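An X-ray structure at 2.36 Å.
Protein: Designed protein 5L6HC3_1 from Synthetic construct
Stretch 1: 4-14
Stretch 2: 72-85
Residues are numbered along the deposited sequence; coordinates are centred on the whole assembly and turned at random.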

# COMPACT_ATOMS: atom_id res chain seq x y z
N LEU C 4 -31.72 9.22 -0.43
CA LEU C 4 -30.38 9.33 0.14
C LEU C 4 -30.09 8.19 1.10
O LEU C 4 -30.43 8.25 2.28
N ARG C 5 -29.45 7.15 0.58
CA ARG C 5 -29.30 5.89 1.30
C ARG C 5 -28.21 5.91 2.37
O ARG C 5 -27.29 6.73 2.33
N ALA C 6 -28.34 4.99 3.32
CA ALA C 6 -27.29 4.74 4.29
C ALA C 6 -26.14 4.02 3.59
O ALA C 6 -24.98 4.20 3.95
N VAL C 7 -26.48 3.23 2.58
CA VAL C 7 -25.50 2.45 1.83
C VAL C 7 -24.61 3.32 0.95
O VAL C 7 -23.40 3.09 0.84
N ALA C 8 -25.21 4.34 0.33
CA ALA C 8 -24.46 5.27 -0.51
C ALA C 8 -23.44 6.06 0.32
O ALA C 8 -22.36 6.40 -0.17
N ASP C 9 -23.80 6.34 1.57
CA ASP C 9 -22.92 7.07 2.48
C ASP C 9 -21.83 6.18 3.03
O ASP C 9 -20.70 6.62 3.25
N LEU C 10 -22.16 4.91 3.27
CA LEU C 10 -21.17 3.92 3.66
C LEU C 10 -20.17 3.72 2.54
O LEU C 10 -18.98 3.48 2.78
N GLN C 11 -20.66 3.81 1.31
CA GLN C 11 -19.84 3.61 0.13
C GLN C 11 -18.77 4.70 -0.02
O GLN C 11 -17.61 4.39 -0.28
N ARG C 12 -19.17 5.96 0.15
CA ARG C 12 -18.24 7.07 0.02
C ARG C 12 -17.19 7.03 1.14
O ARG C 12 -16.05 7.46 0.95
N LEU C 13 -17.59 6.49 2.29
CA LEU C 13 -16.67 6.26 3.40
C LEU C 13 -15.54 5.33 2.96
O LEU C 13 -14.38 5.56 3.27
N ASN C 14 -15.89 4.29 2.20
CA ASN C 14 -14.91 3.35 1.68
C ASN C 14 -14.04 3.95 0.58
O ASN C 14 -12.86 3.63 0.46
N ARG C 72 -11.78 5.19 12.34
CA ARG C 72 -12.81 6.20 12.16
C ARG C 72 -13.89 5.68 11.23
O ARG C 72 -15.08 5.79 11.53
N ALA C 73 -13.47 5.11 10.10
CA ALA C 73 -14.40 4.52 9.14
C ALA C 73 -15.27 3.44 9.78
O ALA C 73 -16.47 3.41 9.56
N LYS C 74 -14.64 2.58 10.58
CA LYS C 74 -15.36 1.55 11.32
C LYS C 74 -16.40 2.14 12.28
O LYS C 74 -17.54 1.67 12.33
N GLU C 75 -16.01 3.16 13.04
CA GLU C 75 -16.92 3.77 14.00
C GLU C 75 -18.02 4.57 13.29
O GLU C 75 -19.18 4.52 13.70
N GLU C 76 -17.64 5.31 12.26
CA GLU C 76 -18.60 6.09 11.49
C GLU C 76 -19.61 5.17 10.81
O GLU C 76 -20.78 5.50 10.68
N SER C 77 -19.13 3.99 10.40
CA SER C 77 -19.99 2.99 9.78
C SER C 77 -21.04 2.47 10.75
O SER C 77 -22.21 2.32 10.39
N ARG C 78 -20.61 2.18 11.98
CA ARG C 78 -21.52 1.76 13.03
C ARG C 78 -22.64 2.78 13.22
O ARG C 78 -23.81 2.43 13.31
N TYR C 79 -22.25 4.05 13.29
CA TYR C 79 -23.18 5.15 13.48
C TYR C 79 -24.27 5.18 12.42
O TYR C 79 -25.43 5.50 12.69
N ILE C 80 -23.88 4.85 11.20
CA ILE C 80 -24.77 4.88 10.04
C ILE C 80 -25.78 3.73 10.08
O ILE C 80 -26.82 3.79 9.44
N ALA C 81 -25.49 2.71 10.88
CA ALA C 81 -26.33 1.51 10.96
C ALA C 81 -27.78 1.78 11.39
O ALA C 81 -28.72 1.29 10.76
N ASP C 82 -27.95 2.54 12.47
CA ASP C 82 -29.29 2.81 12.99
C ASP C 82 -29.95 3.87 12.11
O ASP C 82 -31.09 3.74 11.73
N GLU C 83 -29.20 4.91 11.80
CA GLU C 83 -29.59 5.89 10.80
C GLU C 83 -30.02 5.21 9.51
O GLU C 83 -29.24 4.49 8.92
N SER C 84 -31.26 5.40 9.08
CA SER C 84 -31.72 4.71 7.89
C SER C 84 -32.83 5.43 7.14
O SER C 84 -33.57 6.24 7.71
N ARG C 85 -32.93 5.11 5.85
CA ARG C 85 -33.97 5.62 4.98
C ARG C 85 -35.31 5.02 5.38
O ARG C 85 -36.16 5.70 5.95

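The two stretches meet as an antiparallel pair of helices packed mainly through apolar side chains, with no hydrogen bond or salt bridge between them. The helix axes run at 176° and approach to 9.9 Å. Together the two sides bury 520 Å². The register follows from the opposed directions: Leu-13 lies near Ala-73, Leu-10 near Ser-77 and Ala-6 near Ser-84.

Ala-6, Leu-10 and Leu-13 supply most of the surface from the first stretch. Ala-73, Ser-77 and Ile-80 face them from the second. The spacing of three or four residues brings each set onto one side of its helix.

Leu-13 is the most heavily covered residue of the contact. Its CA-to-CB bond points toward the second helix, with chi1 t and chi2 p. Leu-13 CG lies 4.0 Å from Ala-73 CB. The leucine also comes close to the backbone: Leu-13 CD2 sits 3.4 Å from Ala-73 O. The same methyl also reaches Glu-76, with Leu-13 CD2 3.8 Å from Glu-76 CB.

Ile-80 is the main apolar residue of the second stretch. It points toward the first helix with chi1 m and chi2 t. Both methyls reach Leu-10, with Ile-80 CG2 3.8 Å from Leu-10 CG and Ile-80 CD1 3.8 Å from Leu-10 CD2. Ile-80 CG2 also packs 3.7 Å from Ala-6 CB. Ile-80 CD1 is also 4.5 Å from Leu-13 CD2, at the limit of contact. Ala-6 points toward the second stretch too, and its CB lies 3.8 Å from Glu-83 O, beyond the isoleucine.

Leu-10 leaves its backbone sideways, but its end comes nearer to the second helix. The rotamer is m for chi1 and t for chi2. It is buried, as are Leu-13, Ala-73 and Ser-77.

Ser-77 is the polar residue within this apolar layer. Ser-77 OG lies 3.3 Å from Leu-10 CD2 and 3.2 Å from Leu-13 CD2. These are packing contacts with methyl groups. With chi1 m, Ser-77 OG donates a hydrogen bond to Ala-73 O at 2.7 Å, one turn back in its own helix. The hydroxyl is therefore satisfied without a partner across the contact.

At the edge, Arg-72 and Glu-76 pair within the second stretch, with Arg-72 NE 3.2 Å from Glu-76 OE2. The oxygen lies well out of the guanidinium plane, so the attraction is of charges alone.

At the far end two arginines come together. Arg-85 points toward the first stretch, with chi1 and chi2 both t and chi3 p. Arg-5 leaves sideways, with chi1 m and the next two angles t. Arg-5 CG lies 3.7 Å from Arg-85 NE. Arg-5 NE lies over one face of the Arg-85 guanidinium, 4.1 Å from Arg-85 NH2. The charges are alike, so this is proximity without a salt bridge.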

# COMPACT_ATOMS: atom_id res chain seq x y z
CB LEU C 4 -30.21 10.68 0.84
CG LEU C 4 -30.30 11.87 -0.11
CD1 LEU C 4 -29.74 13.13 0.53
CD2 LEU C 4 -29.55 11.52 -1.39
CB ARG C 5 -29.00 4.76 0.32
CG ARG C 5 -30.12 4.47 -0.67
CD ARG C 5 -29.69 3.39 -1.65
NE ARG C 5 -30.75 3.06 -2.61
CZ ARG C 5 -30.59 2.21 -3.62
NH1 ARG C 5 -31.60 1.96 -4.44
NH2 ARG C 5 -29.42 1.62 -3.81
CB ALA C 6 -27.82 3.91 5.45
CB VAL C 7 -26.20 1.39 0.96
CG1 VAL C 7 -25.18 0.59 0.17
CG2 VAL C 7 -27.03 0.46 1.83
CB ALA C 8 -25.40 6.22 -1.23
CB ASP C 9 -23.72 7.69 3.62
CG ASP C 9 -24.59 8.84 3.17
OD1 ASP C 9 -24.28 9.45 2.12
OD2 ASP C 9 -25.59 9.15 3.86
CB LEU C 10 -21.85 2.60 4.02
CG LEU C 10 -22.39 2.51 5.44
CD1 LEU C 10 -23.17 1.22 5.65
CD2 LEU C 10 -21.23 2.59 6.42
CB GLN C 11 -20.72 3.55 -1.12
CG GLN C 11 -19.96 3.20 -2.39
CD GLN C 11 -19.47 1.76 -2.40
OE1 GLN C 11 -19.90 0.94 -1.60
NE2 GLN C 11 -18.56 1.46 -3.32
CB ARG C 12 -18.98 8.41 0.03
CG ARG C 12 -18.15 9.60 -0.45
CD ARG C 12 -18.87 10.94 -0.28
NE ARG C 12 -19.76 11.27 -1.40
CZ ARG C 12 -21.07 11.46 -1.28
NH1 ARG C 12 -21.66 11.35 -0.10
NH2 ARG C 12 -21.79 11.76 -2.35
CB LEU C 13 -17.43 5.68 4.61
CG LEU C 13 -16.75 5.60 5.97
CD1 LEU C 13 -16.08 6.91 6.33
CD2 LEU C 13 -17.77 5.21 7.04
CB ASN C 14 -15.60 2.09 1.16
CG ASN C 14 -16.37 1.35 2.25
OD1 ASN C 14 -16.06 1.47 3.43
ND2 ASN C 14 -17.38 0.59 1.84
CB ARG C 72 -12.25 7.50 11.60
CG ARG C 72 -13.09 8.72 11.95
CD ARG C 72 -12.46 9.99 11.43
NE ARG C 72 -12.48 10.07 9.97
CZ ARG C 72 -12.02 11.10 9.28
NH1 ARG C 72 -11.51 12.15 9.92
NH2 ARG C 72 -12.08 11.10 7.96
CB ALA C 73 -13.64 3.96 7.95
CB LYS C 74 -14.38 0.67 12.10
CG LYS C 74 -15.04 -0.22 13.14
CD LYS C 74 -14.05 -1.19 13.77
CE LYS C 74 -13.98 -2.50 13.00
NZ LYS C 74 -12.77 -3.29 13.34
CB GLU C 75 -16.16 4.67 14.97
CG GLU C 75 -17.02 5.22 16.11
CD GLU C 75 -17.73 6.51 15.75
OE1 GLU C 75 -17.47 7.05 14.65
OE2 GLU C 75 -18.56 6.98 16.55
CB GLU C 76 -17.90 6.96 10.45
CG GLU C 76 -17.22 8.20 11.01
CD GLU C 76 -16.83 9.19 9.92
OE1 GLU C 76 -17.72 9.65 9.18
OE2 GLU C 76 -15.62 9.50 9.80
CB SER C 77 -19.16 1.83 9.24
OG SER C 77 -18.39 2.23 8.12
CB ARG C 78 -20.80 1.60 14.36
CG ARG C 78 -19.79 0.47 14.47
CD ARG C 78 -19.29 0.39 15.92
NE ARG C 78 -19.14 1.72 16.52
CZ ARG C 78 -19.97 2.24 17.43
NH1 ARG C 78 -21.01 1.54 17.86
NH2 ARG C 78 -19.75 3.46 17.90
CB TYR C 79 -22.42 6.48 13.49
CG TYR C 79 -23.31 7.68 13.40
CD1 TYR C 79 -24.09 8.07 14.48
CD2 TYR C 79 -23.37 8.44 12.24
CE1 TYR C 79 -24.92 9.18 14.40
CE2 TYR C 79 -24.19 9.56 12.15
CZ TYR C 79 -24.96 9.92 13.24
OH TYR C 79 -25.78 11.03 13.16
CB ILE C 80 -23.93 4.85 8.73
CG1 ILE C 80 -23.12 6.14 8.60
CG2 ILE C 80 -24.80 4.69 7.49
CD1 ILE C 80 -22.12 6.13 7.47
CB ALA C 81 -25.70 0.49 11.90
CB ASP C 82 -29.21 3.24 14.46
CG ASP C 82 -30.55 3.17 15.17
OD1 ASP C 82 -31.60 3.27 14.50
OD2 ASP C 82 -30.56 3.03 16.41
CB GLU C 83 -28.39 6.81 10.56
CG GLU C 83 -28.54 7.85 9.38
CD GLU C 83 -29.24 9.14 9.82
OE1 GLU C 83 -30.46 9.31 9.53
OE2 GLU C 83 -28.52 9.90 10.51
CB SER C 84 -32.18 3.29 8.24
OG SER C 84 -31.43 2.74 9.32
CB ARG C 85 -33.64 5.29 3.53
CG ARG C 85 -34.39 6.10 2.49
CD ARG C 85 -33.78 5.85 1.12
NE ARG C 85 -33.44 4.44 0.95
CZ ARG C 85 -34.14 3.59 0.20
NH1 ARG C 85 -35.22 4.00 -0.45
NH2 ARG C 85 -33.76 2.32 0.11